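Local coordinates for aminotransferase (PDB 6L1O), which catalyses a pyridoxal-phosphate-dependent amino-group transfer in the biosynthesis of the dipeptide antibiotic bacilysin, at residues B[48-53]-B[244-249]; B[68-73]-B[264-269]; B[77-82]-B[248-253]; B[235-240]-B[278-283]. All blocks are in the same frame, centred on the assembly; numbering follows the deposited sequence.

Overall arrangement
From the N terminus, helix 48-57 comes first and contact 1 ties it to 244-249, the turn carrying Arg247 to the cofactor phosphate. Contact 2 then joins 68-73 to the end of helix 255-266, and its loop crosses that of contact 1. Contact 3, from helix 73-87 to strand 249-253, is nested inside contact 2 and shares Met248 and Ala249 with contact 1. Contact 4, from 235-240 to helix 274-285, closes the shortest loop and crosses the other three. Contacts 3 and 4 meet in one mixed sheet, where Phe250 N lies 2.8 Å from Tyr235 O. Contacts 1 and 4 both reach PLP, while contacts 1, 2 and 4 touch the second subunit.

Contact 1: B[48-53]-B[244-249]; sequences PHIVEA and AGWRMA. With PLP (pyridoxal-5'-phosphate), chain E.
Ile50 and Val51 of helix 48-57 meet Trp246 in a small, buried apolar contact between helix 48-57 and the turn that precedes strand 249-253. Only the six-membered end of the indole is involved. Its outermost carbon, Trp246 CH2, lies 4.1 Å from Ile50 CG2, a methyl that comes in obliquely. The same CH2 is also 4.1 Å from Val51 CA, which sits at the ring edge near its plane, and Val51 CG2 follows at 4.2 Å from Trp246 CZ2. With 110 Å² buried in total and no hydrogen bond between the segments, van der Waals contact accounts for the join. At the other end of the indole, NE1 bonds to Thr46 OG1, which restrains the ring's rotation, and Phe273 of the second subunit stacks on it.

This turn belongs to the phosphate-binding part of the class I aminotransferase fold. Directly after the tryptophan, Arg247 takes positive phi and psi (63° and 64°) and turns toward the cofactor. Its guanidinium meets the phosphate with two nitrogens: NH1 is 2.9 Å from PLP O3P, and NH2 is 2.9 Å from PLP O1P at a nearly straight 177°. NH1 also donates to Ala244 O at 3.0 Å, within both the guanidinium and the carbonyl plane, so the backbone of the same turn helps to hold the group flat, with its edge turned to the phosphate, which Ser236, Ser238 and Gly103 grip as well.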
# COMPACT_ATOMS: atom_id res chain seq x y z
N PRO B 48 12.21 -16.81 -14.72
CA PRO B 48 12.63 -17.66 -13.61
C PRO B 48 13.80 -17.11 -12.76
O PRO B 48 13.83 -17.40 -11.57
CB PRO B 48 12.96 -19.01 -14.26
CG PRO B 48 12.70 -18.87 -15.72
CD PRO B 48 11.92 -17.60 -15.94
N HIS B 49 14.68 -16.30 -13.30
CA HIS B 49 15.77 -15.73 -12.49
C HIS B 49 15.24 -14.72 -11.45
O HIS B 49 15.81 -14.56 -10.38
CB HIS B 49 16.86 -15.12 -13.35
CG HIS B 49 16.46 -13.87 -14.09
ND1 HIS B 49 15.68 -13.89 -15.22
CD2 HIS B 49 16.76 -12.56 -13.88
CE1 HIS B 49 15.49 -12.66 -15.66
NE2 HIS B 49 16.14 -11.83 -14.87
N ILE B 50 14.11 -14.09 -11.74
CA ILE B 50 13.45 -13.21 -10.79
C ILE B 50 12.76 -14.01 -9.69
O ILE B 50 12.83 -13.70 -8.51
CB ILE B 50 12.44 -12.27 -11.53
CG1 ILE B 50 13.21 -11.40 -12.52
CG2 ILE B 50 11.66 -11.40 -10.48
CD1 ILE B 50 12.45 -10.70 -13.62
N VAL B 51 12.02 -15.03 -10.09
CA VAL B 51 11.39 -15.91 -9.16
C VAL B 51 12.38 -16.55 -8.18
O VAL B 51 12.14 -16.59 -6.96
CB VAL B 51 10.58 -17.01 -9.85
CG1 VAL B 51 9.95 -17.96 -8.83
CG2 VAL B 51 9.52 -16.42 -10.78
N GLU B 52 13.49 -17.04 -8.70
CA GLU B 52 14.52 -17.65 -7.87
C GLU B 52 15.19 -16.67 -6.93
O GLU B 52 15.58 -17.05 -5.85
CB GLU B 52 15.59 -18.35 -8.70
CG GLU B 52 15.07 -19.60 -9.39
CD GLU B 52 14.41 -20.63 -8.45
OE1 GLU B 52 14.92 -20.86 -7.30
OE2 GLU B 52 13.37 -21.19 -8.89
N ALA B 53 15.28 -15.40 -7.33
CA ALA B 53 15.82 -14.38 -6.44
C ALA B 53 14.87 -14.14 -5.23
O ALA B 53 15.35 -14.02 -4.09
CB ALA B 53 16.12 -13.11 -7.20
N ALA B 244 2.97 -8.19 -12.71
CA ALA B 244 1.77 -7.45 -12.35
C ALA B 244 1.25 -7.80 -10.99
O ALA B 244 0.82 -6.90 -10.23
CB ALA B 244 0.70 -7.59 -13.43
N GLY B 245 1.35 -9.09 -10.63
CA GLY B 245 0.84 -9.58 -9.39
C GLY B 245 1.74 -9.27 -8.18
O GLY B 245 1.30 -9.31 -7.05
N TRP B 246 3.00 -8.97 -8.47
CA TRP B 246 4.01 -8.70 -7.43
C TRP B 246 3.86 -7.34 -6.73
O TRP B 246 4.28 -7.20 -5.57
CB TRP B 246 5.38 -8.79 -7.97
CG TRP B 246 5.75 -10.14 -8.54
CD1 TRP B 246 5.13 -10.84 -9.57
CD2 TRP B 246 6.88 -10.93 -8.16
NE1 TRP B 246 5.84 -12.00 -9.84
CE2 TRP B 246 6.90 -12.09 -8.98
CE3 TRP B 246 7.89 -10.77 -7.20
CZ2 TRP B 246 7.86 -13.07 -8.85
CZ3 TRP B 246 8.90 -11.75 -7.10
CH2 TRP B 246 8.86 -12.89 -7.89
N ARG B 247 3.23 -6.40 -7.41
CA ARG B 247 2.90 -5.06 -6.86
C ARG B 247 4.14 -4.24 -6.51
O ARG B 247 4.39 -3.98 -5.33
CB ARG B 247 1.96 -5.17 -5.66
CG ARG B 247 0.72 -6.07 -5.86
CD ARG B 247 -0.08 -5.75 -7.07
NE ARG B 247 -0.44 -4.33 -7.16
CZ ARG B 247 -0.32 -3.60 -8.23
NH1 ARG B 247 0.13 -4.12 -9.36
NH2 ARG B 247 -0.66 -2.31 -8.20
N MET B 248 4.94 -3.91 -7.50
CA MET B 248 6.13 -3.10 -7.27
C MET B 248 6.29 -2.02 -8.32
O MET B 248 6.01 -2.25 -9.51
CB MET B 248 7.38 -3.98 -7.21
CG MET B 248 7.47 -4.78 -5.87
SD MET B 248 9.03 -5.60 -5.70
CE MET B 248 8.84 -6.83 -6.91
N ALA B 249 6.71 -0.83 -7.88
CA ALA B 249 6.91 0.29 -8.75
C ALA B 249 7.82 1.30 -8.07
O ALA B 249 8.07 1.20 -6.85
CB ALA B 249 5.55 0.91 -9.11
N1 PLP E . -0.10 3.14 -15.88
C2 PLP E . -0.76 2.66 -16.95
C2A PLP E . -1.29 3.57 -18.02
C3 PLP E . -1.08 1.25 -17.04
O3 PLP E . -1.78 0.70 -18.04
C4 PLP E . -0.55 0.43 -16.01
C4A PLP E . -1.20 -0.93 -15.94
C5 PLP E . 0.17 1.02 -14.89
C6 PLP E . 0.39 2.39 -14.91
C5A PLP E . 0.81 0.20 -13.81
O4P PLP E . -0.02 -0.51 -13.01
P PLP E . 0.57 -1.23 -11.67
O1P PLP E . -0.29 -0.73 -10.57
O2P PLP E . 2.05 -0.97 -11.51
O3P PLP E . 0.37 -2.70 -11.93

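Contact 2: B[68-73]-B[264-269]; sequences PFRGYP and FQDHVF
Asp266 OD1 takes a bond from Arg70 NE at 3.2 Å and another from a water at 2.8 Å. Its twin, Asp266 OD2, lies 2.7 Å from Arg70 NH2. The arginine thus grips the carboxylate side-on, one nitrogen to each oxygen, both on their syn sides, in a salt bridge whose two flat groups are only 13° from coplanar. The NE bond to OD1 is almost straight at 173°, and a second reach of NE to OD2 is weak. An extended chain from CG to NE carries the guanidinium across to the acid. The water that serves OD1 also donates, weakly, to Phe69 O.

Both partners of the aspartate come from the middle of a type I beta turn, Pro68 to Gly71, closed by Gly71 N to Pro68 O at 3.1 Å. Phe69 and Arg70 are its two central residues and face the C-terminal end of helix 255-266. Asp266 OD1 lies at the edge of the Phe69 ring, 3.6 Å from Phe69 CD2, with ring and carboxylate planes 65° apart. Phe269 O stands over one face of the ring, 4.3 Å from Phe69 CG, offset toward the rim. Lys104 of the second subunit makes a cation-pi contact with this ring and donates to both Asp266 O and Phe269 O, binding the end of the helix to the dimer partner. Phe69 also touches the bound tyrosine.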
# COMPACT_ATOMS: atom_id res chain seq x y z
N PRO B 68 14.10 -0.75 6.63
CA PRO B 68 14.08 0.72 6.48
C PRO B 68 12.74 1.17 5.90
O PRO B 68 12.28 0.54 4.94
CB PRO B 68 15.22 1.00 5.45
CG PRO B 68 16.00 -0.25 5.35
CD PRO B 68 15.10 -1.39 5.77
N PHE B 69 12.17 2.27 6.45
CA PHE B 69 10.91 2.80 6.01
C PHE B 69 10.90 3.05 4.50
O PHE B 69 9.90 2.91 3.86
CB PHE B 69 10.58 4.14 6.72
CG PHE B 69 10.03 4.00 8.10
CD1 PHE B 69 10.29 2.88 8.89
CD2 PHE B 69 9.31 5.06 8.68
CE1 PHE B 69 9.78 2.78 10.18
CE2 PHE B 69 8.82 4.96 9.97
CZ PHE B 69 9.06 3.82 10.71
N ARG B 70 12.02 3.45 3.95
CA ARG B 70 12.05 3.95 2.58
C ARG B 70 12.60 2.92 1.60
O ARG B 70 12.82 3.25 0.42
CB ARG B 70 12.83 5.25 2.56
CG ARG B 70 12.23 6.24 3.60
CD ARG B 70 12.87 7.57 3.58
NE ARG B 70 12.09 8.53 4.36
CZ ARG B 70 12.46 9.80 4.50
NH1 ARG B 70 13.59 10.21 3.92
NH2 ARG B 70 11.71 10.65 5.20
N GLY B 71 12.82 1.71 2.08
CA GLY B 71 13.34 0.64 1.24
C GLY B 71 14.79 0.42 1.45
O GLY B 71 15.46 1.25 2.07
N TYR B 72 15.31 -0.67 0.93
CA TYR B 72 16.71 -0.99 1.06
C TYR B 72 17.59 -0.22 0.05
O TYR B 72 17.27 -0.10 -1.11
CB TYR B 72 16.92 -2.48 0.97
CG TYR B 72 16.61 -3.22 2.22
CD1 TYR B 72 17.50 -3.19 3.32
CD2 TYR B 72 15.48 -3.97 2.35
CE1 TYR B 72 17.21 -3.85 4.51
CE2 TYR B 72 15.18 -4.64 3.51
CZ TYR B 72 16.06 -4.61 4.58
OH TYR B 72 15.78 -5.29 5.70
N PRO B 73 18.73 0.31 0.51
CA PRO B 73 19.63 1.01 -0.43
C PRO B 73 20.04 0.18 -1.65
O PRO B 73 20.22 0.76 -2.70
CB PRO B 73 20.87 1.35 0.45
CG PRO B 73 20.31 1.46 1.82
CD PRO B 73 19.24 0.37 1.91
N PHE B 264 5.09 11.31 3.42
CA PHE B 264 3.81 10.64 3.41
C PHE B 264 3.93 9.19 3.75
O PHE B 264 3.30 8.66 4.64
CB PHE B 264 3.15 10.78 2.01
CG PHE B 264 1.74 10.27 1.96
CD1 PHE B 264 0.65 11.12 2.03
CD2 PHE B 264 1.50 8.92 1.74
CE1 PHE B 264 -0.67 10.62 2.00
CE2 PHE B 264 0.21 8.44 1.69
CZ PHE B 264 -0.86 9.27 1.82
N GLN B 265 4.78 8.51 3.01
CA GLN B 265 4.94 7.08 3.18
C GLN B 265 5.50 6.67 4.54
O GLN B 265 5.19 5.57 5.02
CB GLN B 265 5.75 6.56 1.95
CG GLN B 265 4.80 5.90 1.06
CD GLN B 265 5.28 5.35 -0.26
OE1 GLN B 265 4.42 5.12 -1.11
NE2 GLN B 265 6.59 5.22 -0.49
N ASP B 266 6.26 7.56 5.21
CA ASP B 266 6.76 7.26 6.53
C ASP B 266 5.60 7.07 7.52
O ASP B 266 5.76 6.38 8.54
CB ASP B 266 7.70 8.40 7.04
CG ASP B 266 9.10 8.34 6.47
OD1 ASP B 266 9.53 7.33 5.85
OD2 ASP B 266 9.81 9.37 6.65
N HIS B 267 4.47 7.71 7.23
CA HIS B 267 3.27 7.60 8.09
C HIS B 267 2.37 6.42 7.81
O HIS B 267 1.44 6.16 8.59
CB HIS B 267 2.46 8.91 7.99
CG HIS B 267 3.15 10.06 8.69
ND1 HIS B 267 2.85 10.43 9.98
CD2 HIS B 267 4.16 10.87 8.30
CE1 HIS B 267 3.62 11.45 10.33
NE2 HIS B 267 4.45 11.71 9.34
N VAL B 268 2.58 5.75 6.66
CA VAL B 268 1.65 4.71 6.21
C VAL B 268 2.31 3.32 6.07
O VAL B 268 1.66 2.25 6.30
CB VAL B 268 1.00 5.12 4.88
CG1 VAL B 268 0.03 4.05 4.40
CG2 VAL B 268 0.29 6.45 5.01
N PHE B 269 3.61 3.32 5.76
CA PHE B 269 4.37 2.08 5.42
C PHE B 269 5.62 1.87 6.23
O PHE B 269 6.11 2.77 6.87
CB PHE B 269 4.73 2.11 3.95
CG PHE B 269 3.54 2.18 3.06
CD1 PHE B 269 2.56 1.20 3.09
CD2 PHE B 269 3.38 3.23 2.21
CE1 PHE B 269 1.44 1.29 2.24
CE2 PHE B 269 2.28 3.32 1.37
CZ PHE B 269 1.32 2.36 1.39
O HOH W 1 8.73 5.85 3.67

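Contact 3: B[77-82]-B[248-253]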
# COMPACT_ATOMS: atom_id res chain seq x y z
N GLU B 77 19.97 1.67 -5.50
CA GLU B 77 21.16 1.57 -6.32
C GLU B 77 20.88 0.80 -7.63
O GLU B 77 21.33 1.20 -8.69
CB GLU B 77 22.32 0.94 -5.54
CG GLU B 77 22.85 1.81 -4.42
CD GLU B 77 23.34 1.07 -3.16
OE1 GLU B 77 23.77 -0.11 -3.23
OE2 GLU B 77 23.31 1.66 -2.04
N ALA B 78 20.11 -0.28 -7.57
CA ALA B 78 19.75 -1.04 -8.79
C ALA B 78 18.91 -0.18 -9.73
O ALA B 78 19.10 -0.18 -10.93
CB ALA B 78 19.02 -2.32 -8.45
N ILE B 79 18.02 0.62 -9.14
CA ILE B 79 17.21 1.54 -9.91
C ILE B 79 18.09 2.58 -10.60
O ILE B 79 17.96 2.81 -11.82
CB ILE B 79 16.14 2.19 -9.02
CG1 ILE B 79 15.10 1.12 -8.64
CG2 ILE B 79 15.49 3.39 -9.70
CD1 ILE B 79 14.13 1.53 -7.55
N ALA B 80 19.04 3.15 -9.87
CA ALA B 80 19.92 4.16 -10.51
C ALA B 80 20.73 3.52 -11.66
O ALA B 80 20.85 4.12 -12.73
CB ALA B 80 20.80 4.86 -9.49
N ALA B 81 21.27 2.32 -11.42
CA ALA B 81 22.07 1.61 -12.42
C ALA B 81 21.20 1.28 -13.65
O ALA B 81 21.62 1.43 -14.77
CB ALA B 81 22.66 0.36 -11.83
N PHE B 82 19.95 0.95 -13.40
CA PHE B 82 19.02 0.63 -14.47
C PHE B 82 18.72 1.85 -15.35
O PHE B 82 18.75 1.76 -16.60
CB PHE B 82 17.73 0.07 -13.86
CG PHE B 82 16.71 -0.33 -14.87
CD1 PHE B 82 16.78 -1.59 -15.48
CD2 PHE B 82 15.65 0.51 -15.20
CE1 PHE B 82 15.82 -1.99 -16.39
CE2 PHE B 82 14.65 0.09 -16.13
CZ PHE B 82 14.75 -1.15 -16.71
N MET B 248 4.94 -3.91 -7.50
CA MET B 248 6.13 -3.10 -7.27
C MET B 248 6.29 -2.02 -8.32
O MET B 248 6.01 -2.25 -9.51
CB MET B 248 7.38 -3.98 -7.21
CG MET B 248 7.47 -4.78 -5.87
SD MET B 248 9.03 -5.60 -5.70
CE MET B 248 8.84 -6.83 -6.91
N ALA B 249 6.71 -0.83 -7.88
CA ALA B 249 6.91 0.29 -8.75
C ALA B 249 7.82 1.30 -8.07
O ALA B 249 8.07 1.20 -6.85
CB ALA B 249 5.55 0.91 -9.11
N PHE B 250 8.35 2.26 -8.83
CA PHE B 250 9.12 3.30 -8.20
C PHE B 250 8.93 4.61 -8.91
O PHE B 250 8.43 4.63 -10.04
CB PHE B 250 10.60 2.90 -8.08
CG PHE B 250 11.27 2.59 -9.39
CD1 PHE B 250 11.79 3.61 -10.20
CD2 PHE B 250 11.36 1.29 -9.83
CE1 PHE B 250 12.40 3.33 -11.42
CE2 PHE B 250 11.96 1.00 -11.05
CZ PHE B 250 12.50 2.01 -11.83
N ALA B 251 9.23 5.71 -8.20
CA ALA B 251 9.33 7.02 -8.83
C ALA B 251 10.75 7.48 -8.84
O ALA B 251 11.49 7.27 -7.83
CB ALA B 251 8.46 8.04 -8.17
N VAL B 252 11.15 8.08 -9.95
CA VAL B 252 12.46 8.72 -10.02
C VAL B 252 12.23 10.16 -10.49
O VAL B 252 11.39 10.40 -11.37
CB VAL B 252 13.43 8.03 -10.96
CG1 VAL B 252 14.14 6.91 -10.27
CG2 VAL B 252 12.73 7.52 -12.23
N GLY B 253 12.95 11.09 -9.89
CA GLY B 253 12.92 12.48 -10.33
C GLY B 253 13.26 13.48 -9.22
O GLY B 253 14.10 13.22 -8.38
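Ile79 reaches Phe250 because its first torsion (-70°) puts CG2 anti to the backbone N, while the extended second torsion stretches CD1 outward; Phe250, with chi1 at 58°, holds its ring between its own backbone N and carbonyl carbon. The isoleucine consequently lies over one face of the phenyl ring. Ile79 CG2 is 3.9 Å from the ring centroid and 25° off its normal, a CH-pi contact displaced toward the rim, with Phe250 CE1 as its nearest ring atom at 3.5 Å. On the same face, Ile79 CD1 covers the root of the ring, 3.6 Å from Phe250 CG, so that two methyls span it from the root to its far half. The side chains run past each other in opposite directions. Val252, two residues further along the strand and pointing the same way, adds CG1 at 3.8 Å from Ile79 CG2. That methyl is therefore shared between an aromatic face and an aliphatic branch. No polar group joins the segments, and all three residues are buried.

Helix 73-87 here packs on the mixed sheet of the large domain, against the strand that runs antiparallel to both of its neighbours. Strands 97-100 and 231-236 flank it: Ile79 also touches Val97 and Leu99 on the first, and the Phe250 ring meets that of Tyr235 on the second. Leu284 of helix 274-285 packs on Ile79 and Phe82 as well.

Contact 4: B[235-240]-B[278-283]. With PLP (pyridoxal-5'-phosphate), chain E.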
# COMPACT_ATOMS: atom_id res chain seq x y z
N TYR B 235 7.69 4.33 -12.80
CA TYR B 235 8.13 3.11 -13.47
C TYR B 235 7.52 1.91 -12.73
O TYR B 235 7.70 1.79 -11.52
CB TYR B 235 9.66 3.00 -13.50
CG TYR B 235 10.14 1.92 -14.47
CD1 TYR B 235 10.43 2.23 -15.81
CD2 TYR B 235 10.09 0.58 -14.13
CE1 TYR B 235 10.81 1.24 -16.72
CE2 TYR B 235 10.44 -0.41 -15.04
CZ TYR B 235 10.81 -0.06 -16.35
OH TYR B 235 11.13 -1.08 -17.25
N SER B 236 6.83 1.04 -13.45
CA SER B 236 6.25 -0.20 -12.88
C SER B 236 6.99 -1.49 -13.29
O SER B 236 7.47 -1.63 -14.41
CB SER B 236 4.78 -0.31 -13.29
OG SER B 236 4.20 -1.51 -12.76
N PHE B 237 7.02 -2.47 -12.39
CA PHE B 237 7.55 -3.77 -12.72
C PHE B 237 6.52 -4.60 -13.51
O PHE B 237 6.88 -5.58 -14.10
CB PHE B 237 8.01 -4.50 -11.45
CG PHE B 237 9.32 -3.98 -10.89
CD1 PHE B 237 10.52 -4.57 -11.18
CD2 PHE B 237 9.30 -2.85 -10.09
CE1 PHE B 237 11.73 -4.02 -10.71
CE2 PHE B 237 10.47 -2.32 -9.58
CZ PHE B 237 11.70 -2.87 -9.92
N SER B 238 5.26 -4.16 -13.52
CA SER B 238 4.14 -5.00 -13.93
C SER B 238 4.21 -5.45 -15.35
O SER B 238 4.18 -6.64 -15.63
CB SER B 238 2.78 -4.31 -13.65
OG SER B 238 2.63 -4.06 -12.26
N LYS B 239 4.44 -4.50 -16.26
CA LYS B 239 4.44 -4.82 -17.69
C LYS B 239 5.82 -5.25 -18.16
O LYS B 239 5.94 -6.14 -18.95
CB LYS B 239 3.94 -3.63 -18.50
CG LYS B 239 2.56 -3.10 -18.08
CD LYS B 239 1.59 -4.22 -17.75
CE LYS B 239 0.24 -3.74 -17.37
NZ LYS B 239 0.24 -2.36 -16.86
N THR B 240 6.87 -4.58 -17.71
CA THR B 240 8.19 -4.85 -18.20
C THR B 240 8.63 -6.27 -17.91
O THR B 240 9.23 -6.92 -18.75
CB THR B 240 9.22 -3.88 -17.58
OG1 THR B 240 8.90 -2.54 -17.99
CG2 THR B 240 10.62 -4.21 -18.07
N GLN B 278 14.68 -7.77 -3.34
CA GLN B 278 15.75 -8.48 -3.95
C GLN B 278 15.32 -9.02 -5.33
O GLN B 278 16.08 -8.99 -6.25
CB GLN B 278 16.19 -9.65 -3.04
CG GLN B 278 17.33 -10.45 -3.58
CD GLN B 278 18.15 -11.17 -2.48
OE1 GLN B 278 18.33 -10.65 -1.39
NE2 GLN B 278 18.64 -12.37 -2.79
N ALA B 279 14.08 -9.47 -5.46
CA ALA B 279 13.59 -9.88 -6.79
C ALA B 279 13.56 -8.70 -7.74
O ALA B 279 13.90 -8.82 -8.93
CB ALA B 279 12.21 -10.51 -6.65
N ALA B 280 13.15 -7.54 -7.24
CA ALA B 280 13.09 -6.34 -8.07
C ALA B 280 14.48 -5.95 -8.55
O ALA B 280 14.70 -5.57 -9.72
CB ALA B 280 12.45 -5.20 -7.32
N SER B 281 15.46 -6.13 -7.67
CA SER B 281 16.80 -5.80 -8.00
C SER B 281 17.38 -6.80 -9.04
O SER B 281 18.13 -6.40 -9.91
CB SER B 281 17.66 -5.78 -6.73
OG SER B 281 18.97 -5.68 -7.12
N ALA B 282 16.97 -8.06 -8.96
CA ALA B 282 17.41 -9.08 -9.91
C ALA B 282 16.72 -8.82 -11.25
O ALA B 282 17.30 -9.03 -12.27
CB ALA B 282 17.12 -10.48 -9.41
N ALA B 283 15.49 -8.27 -11.22
CA ALA B 283 14.82 -7.87 -12.47
C ALA B 283 15.57 -6.79 -13.20
O ALA B 283 15.87 -6.90 -14.39
CB ALA B 283 13.37 -7.49 -12.22
N1 PLP E . -0.10 3.14 -15.88
C2 PLP E . -0.76 2.66 -16.95
C2A PLP E . -1.29 3.57 -18.02
C3 PLP E . -1.08 1.25 -17.04
O3 PLP E . -1.78 0.70 -18.04
C4 PLP E . -0.55 0.43 -16.01
C4A PLP E . -1.20 -0.93 -15.94
C5 PLP E . 0.17 1.02 -14.89
C6 PLP E . 0.39 2.39 -14.91
C5A PLP E . 0.81 0.20 -13.81
O4P PLP E . -0.02 -0.51 -13.01
P PLP E . 0.57 -1.23 -11.67
O1P PLP E . -0.29 -0.73 -10.57
O2P PLP E . 2.05 -0.97 -11.51
O3P PLP E . 0.37 -2.70 -11.93
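Phe237 packs most closely on Ala280 of helix 274-285, where Phe237 CZ is 3.6 Å from Ala280 CB and Phe237 CE1 is 3.5 Å from Ala280 O. The fit is looser one helical turn on: Ala283 CB sits at the ring edge, 4.1 Å from Phe237 CE1. Both alanines are buried, so the loose side is a slacker apolar fit and not a solvent edge. Placing CG anti to the carbonyl carbon (chi1 -75°) sends the ring out toward this helix, while the serines on either side of Phe237 serve the cofactor.

Ser236 is the N-cap of the short, weakly bonded helix at about 237-240, its OG accepting from Ser238 N at 3.0 Å. The same OG donates to PLP O2P at 2.5 Å, and Ser238 OG donates to PLP O3P at 2.7 Å. The 2.2 Å from Lys239 NZ to PLP C4A fits neither an imine bond nor a non-bonded contact, so the state of that link stays doubtful, although a lysine here forms the internal aldimine in this family. The chemistry implies a division of labour: an apolar anchor on one side, and hydroxyls and a helix N terminus, probably stabilising the phosphate charge, on the other.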